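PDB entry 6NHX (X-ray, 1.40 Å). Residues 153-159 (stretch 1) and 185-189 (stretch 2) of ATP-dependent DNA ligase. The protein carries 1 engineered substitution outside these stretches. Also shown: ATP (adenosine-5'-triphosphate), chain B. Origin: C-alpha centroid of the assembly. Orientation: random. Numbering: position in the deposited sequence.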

# COMPACT_ATOMS: atom_id res chain seq x y z
N ALA A 153 -18.18 1.65 -9.61
CA ALA A 153 -16.88 2.19 -9.25
C ALA A 153 -15.84 1.08 -9.16
O ALA A 153 -14.71 1.22 -9.65
N PHE A 154 -16.23 -0.06 -8.58
CA PHE A 154 -15.33 -1.20 -8.48
C PHE A 154 -14.95 -1.70 -9.87
O PHE A 154 -13.79 -2.04 -10.12
N ALA A 155 -15.92 -1.75 -10.79
CA ALA A 155 -15.64 -2.23 -12.14
C ALA A 155 -14.72 -1.26 -12.86
O ALA A 155 -13.86 -1.69 -13.64
N CYS A 156 -14.88 0.03 -12.62
CA CYS A 156 -13.99 1.01 -13.23
C CYS A 156 -12.57 0.86 -12.70
O CYS A 156 -11.60 0.84 -13.47
N SER A 157 -12.43 0.73 -11.38
CA SER A 157 -11.12 0.49 -10.80
C SER A 157 -10.46 -0.74 -11.40
O SER A 157 -9.27 -0.72 -11.75
N ARG A 158 -11.22 -1.83 -11.54
CA ARG A 158 -10.63 -3.04 -12.12
C ARG A 158 -10.12 -2.79 -13.53
O ARG A 158 -9.01 -3.23 -13.88
N LYS A 159 -10.91 -2.09 -14.35
CA LYS A 159 -10.49 -1.85 -15.74
C LYS A 159 -9.20 -1.05 -15.80
O LYS A 159 -8.38 -1.24 -16.70
N LYS A 185 -12.60 -0.44 2.64
CA LYS A 185 -11.57 -0.79 1.67
C LYS A 185 -11.84 -2.17 1.09
O LYS A 185 -12.21 -3.09 1.82
N ASP A 186 -11.63 -2.32 -0.22
CA ASP A 186 -12.04 -3.51 -0.96
C ASP A 186 -11.08 -3.70 -2.12
O ASP A 186 -10.90 -2.78 -2.92
N LYS A 187 -10.45 -4.87 -2.22
CA LYS A 187 -9.48 -5.17 -3.26
C LYS A 187 -10.04 -6.16 -4.27
O LYS A 187 -10.84 -7.04 -3.92
N HIS A 188 -9.59 -6.06 -5.53
CA HIS A 188 -10.01 -7.00 -6.55
C HIS A 188 -9.48 -8.41 -6.29
O HIS A 188 -10.18 -9.39 -6.56
N TRP A 189 -8.26 -8.53 -5.78
CA TRP A 189 -7.63 -9.83 -5.60
C TRP A 189 -7.70 -10.28 -4.15
O TRP A 189 -7.46 -9.49 -3.23

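Which side chains bring the helix of stretch 1 against the end of the strand in stretch 2? His188, just past the strand, is the centre of the contact, and Phe154, Ser157 and Arg158 gather around it from the helix. The CA-to-CB bonds of Ser157 and Asp186 point toward the opposing stretch. Those of Phe154 and His188 leave sideways, but their rotamers, chi1 t for Phe154 and chi1 m for His188, bring the ring ends nearer. Ala155 and Cys156 point away and take no part.

How do the nonpolar surfaces fit together? The rings of Phe154 and His188 meet obliquely, with centroids 4.3 Å apart and planes at 43°, so that His188 ND1 lies over one face of the phenyl ring, 3.4 Å from Phe154 CZ. The same phenyl ring reaches further along stretch 2: Phe154 CE2 is 3.5 Å from Asp186 CG, and Phe154 CZ approaches Lys187 O at 3.7 Å near the ring plane. Arg158 covers a face of the imidazole. Its CB sits 3.8 Å from the His188 ring centroid and only 25° off the ring normal, a CH-pi contact, with Arg158 CB 3.5 Å from His188 CE1.

What polar interaction joins the stretches directly? His188 NE2 donates a hydrogen bond of 2.9 Å to Ser157 OG, whose t rotamer places the hydroxyl near the plane of the imidazole. Also at the ring edge, His188 CE1 comes within 3.1 Å of Phe154 O, a carbonyl that accepts the helical hydrogen bond from Arg158 N at 2.9 Å. Arg158 N and His188 NE2 are 3.3 Å apart, but the angle is too poor for a hydrogen bond. Asp186, also chi1 t, packs against the phenyl ring while its OD2 is hydrogen-bonded elsewhere in the structure.

Does solvent or the bound nucleotide take part? One water bridges the two stretches on the ND1 side of the imidazole: it accepts a hydrogen bond from Arg158 NH2 at 2.8 Å and is hydrogen-bonded to His188 ND1, also at 2.8 Å. Arg158 can reach it because its first three chi angles are all t, extending the chain past the ring. ATP engages the strand instead. Lys185, beyond reach of the helix, extends from a p chi1 through three t angles and donates from NZ to ATP O1G at 2.8 Å and to ATP O1A at 2.7 Å. Lys187 points away from the helix, and its CE lies 3.1 Å from ATP O2A.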

# COMPACT_ATOMS: atom_id res chain seq x y z
CB ALA A 153 -16.98 2.94 -7.92
CB PHE A 154 -16.04 -2.30 -7.68
CG PHE A 154 -15.12 -3.31 -7.03
CD1 PHE A 154 -15.20 -4.65 -7.37
CD2 PHE A 154 -14.21 -2.92 -6.05
CE1 PHE A 154 -14.38 -5.59 -6.77
CE2 PHE A 154 -13.38 -3.87 -5.44
CZ PHE A 154 -13.48 -5.21 -5.80
CB ALA A 155 -16.94 -2.39 -12.92
CB CYS A 156 -14.54 2.40 -12.94
SG CYS A 156 -13.58 3.72 -13.68
CB SER A 157 -11.24 0.35 -9.28
OG SER A 157 -10.03 -0.11 -8.73
CB ARG A 158 -11.64 -4.19 -12.11
CG ARG A 158 -11.03 -5.52 -12.45
CD ARG A 158 -12.10 -6.57 -12.71
NE ARG A 158 -11.52 -7.81 -13.24
CZ ARG A 158 -11.12 -8.81 -12.47
NH1 ARG A 158 -10.60 -9.90 -13.03
NH2 ARG A 158 -11.24 -8.74 -11.15
CB LYS A 159 -11.58 -1.11 -16.53
CG LYS A 159 -12.94 -1.74 -16.51
CD LYS A 159 -12.88 -3.20 -16.92
CE LYS A 159 -13.95 -3.94 -16.19
NZ LYS A 159 -13.48 -4.80 -15.12
CB LYS A 185 -10.16 -0.73 2.28
CG LYS A 185 -10.01 -1.45 3.60
CD LYS A 185 -8.55 -1.57 4.00
CE LYS A 185 -8.40 -2.41 5.26
NZ LYS A 185 -6.96 -2.73 5.54
CB ASP A 186 -13.48 -3.29 -1.45
CG ASP A 186 -14.12 -4.52 -2.04
OD1 ASP A 186 -13.44 -5.55 -2.15
OD2 ASP A 186 -15.31 -4.43 -2.41
CB LYS A 187 -8.20 -5.76 -2.64
CG LYS A 187 -7.47 -4.80 -1.72
CD LYS A 187 -6.02 -5.21 -1.54
CE LYS A 187 -5.52 -4.86 -0.16
NZ LYS A 187 -5.56 -6.03 0.76
CB HIS A 188 -9.53 -6.53 -7.92
CG HIS A 188 -10.00 -5.16 -8.24
ND1 HIS A 188 -11.33 -4.86 -8.42
CD2 HIS A 188 -9.33 -4.00 -8.40
CE1 HIS A 188 -11.46 -3.57 -8.67
NE2 HIS A 188 -10.26 -3.03 -8.66
CB TRP A 189 -6.15 -9.77 -5.98
CG TRP A 189 -5.88 -9.73 -7.44
CD1 TRP A 189 -5.82 -8.62 -8.24
CD2 TRP A 189 -5.63 -10.86 -8.29
NE1 TRP A 189 -5.54 -8.99 -9.54
CE2 TRP A 189 -5.42 -10.36 -9.60
CE3 TRP A 189 -5.56 -12.24 -8.08
CZ2 TRP A 189 -5.15 -11.19 -10.68
CZ3 TRP A 189 -5.28 -13.07 -9.16
CH2 TRP A 189 -5.08 -12.53 -10.44
PG ATP B . -4.04 -0.89 6.90
O1G ATP B . -5.48 -0.59 6.57
O2G ATP B . -3.76 -1.20 8.36
O3G ATP B . -3.09 0.15 6.33
PB ATP B . -2.86 -2.58 4.82
O1B ATP B . -2.80 -4.07 4.61
O2B ATP B . -1.62 -1.73 4.77
O3B ATP B . -3.69 -2.30 6.18
PA ATP B . -4.79 -2.60 2.65
O1A ATP B . -5.68 -3.62 3.29
O2A ATP B . -3.85 -2.89 1.50
O3A ATP B . -3.92 -1.93 3.81
O5' ATP B . -5.65 -1.26 2.38
C5' ATP B . -5.13 -0.22 1.54
C4' ATP B . -4.19 0.70 2.32
O4' ATP B . -3.90 1.81 1.47
C3' ATP B . -4.79 1.27 3.58
O3' ATP B . -3.74 1.64 4.46
C2' ATP B . -5.44 2.52 3.06
O2' ATP B . -5.66 3.50 4.09
C1' ATP B . -4.43 3.01 2.03
N9 ATP B . -5.08 3.71 0.90
C8 ATP B . -4.81 3.53 -0.42
N7 ATP B . -5.56 4.36 -1.19
C5 ATP B . -6.30 5.10 -0.34
C6 ATP B . -7.31 6.14 -0.48
N6 ATP B . -7.69 6.55 -1.70
N1 ATP B . -7.84 6.65 0.64
C2 ATP B . -7.48 6.25 1.86
N3 ATP B . -6.58 5.29 2.07
C4 ATP B . -5.98 4.68 1.02
O HOH W 1 -12.73 -7.03 -9.50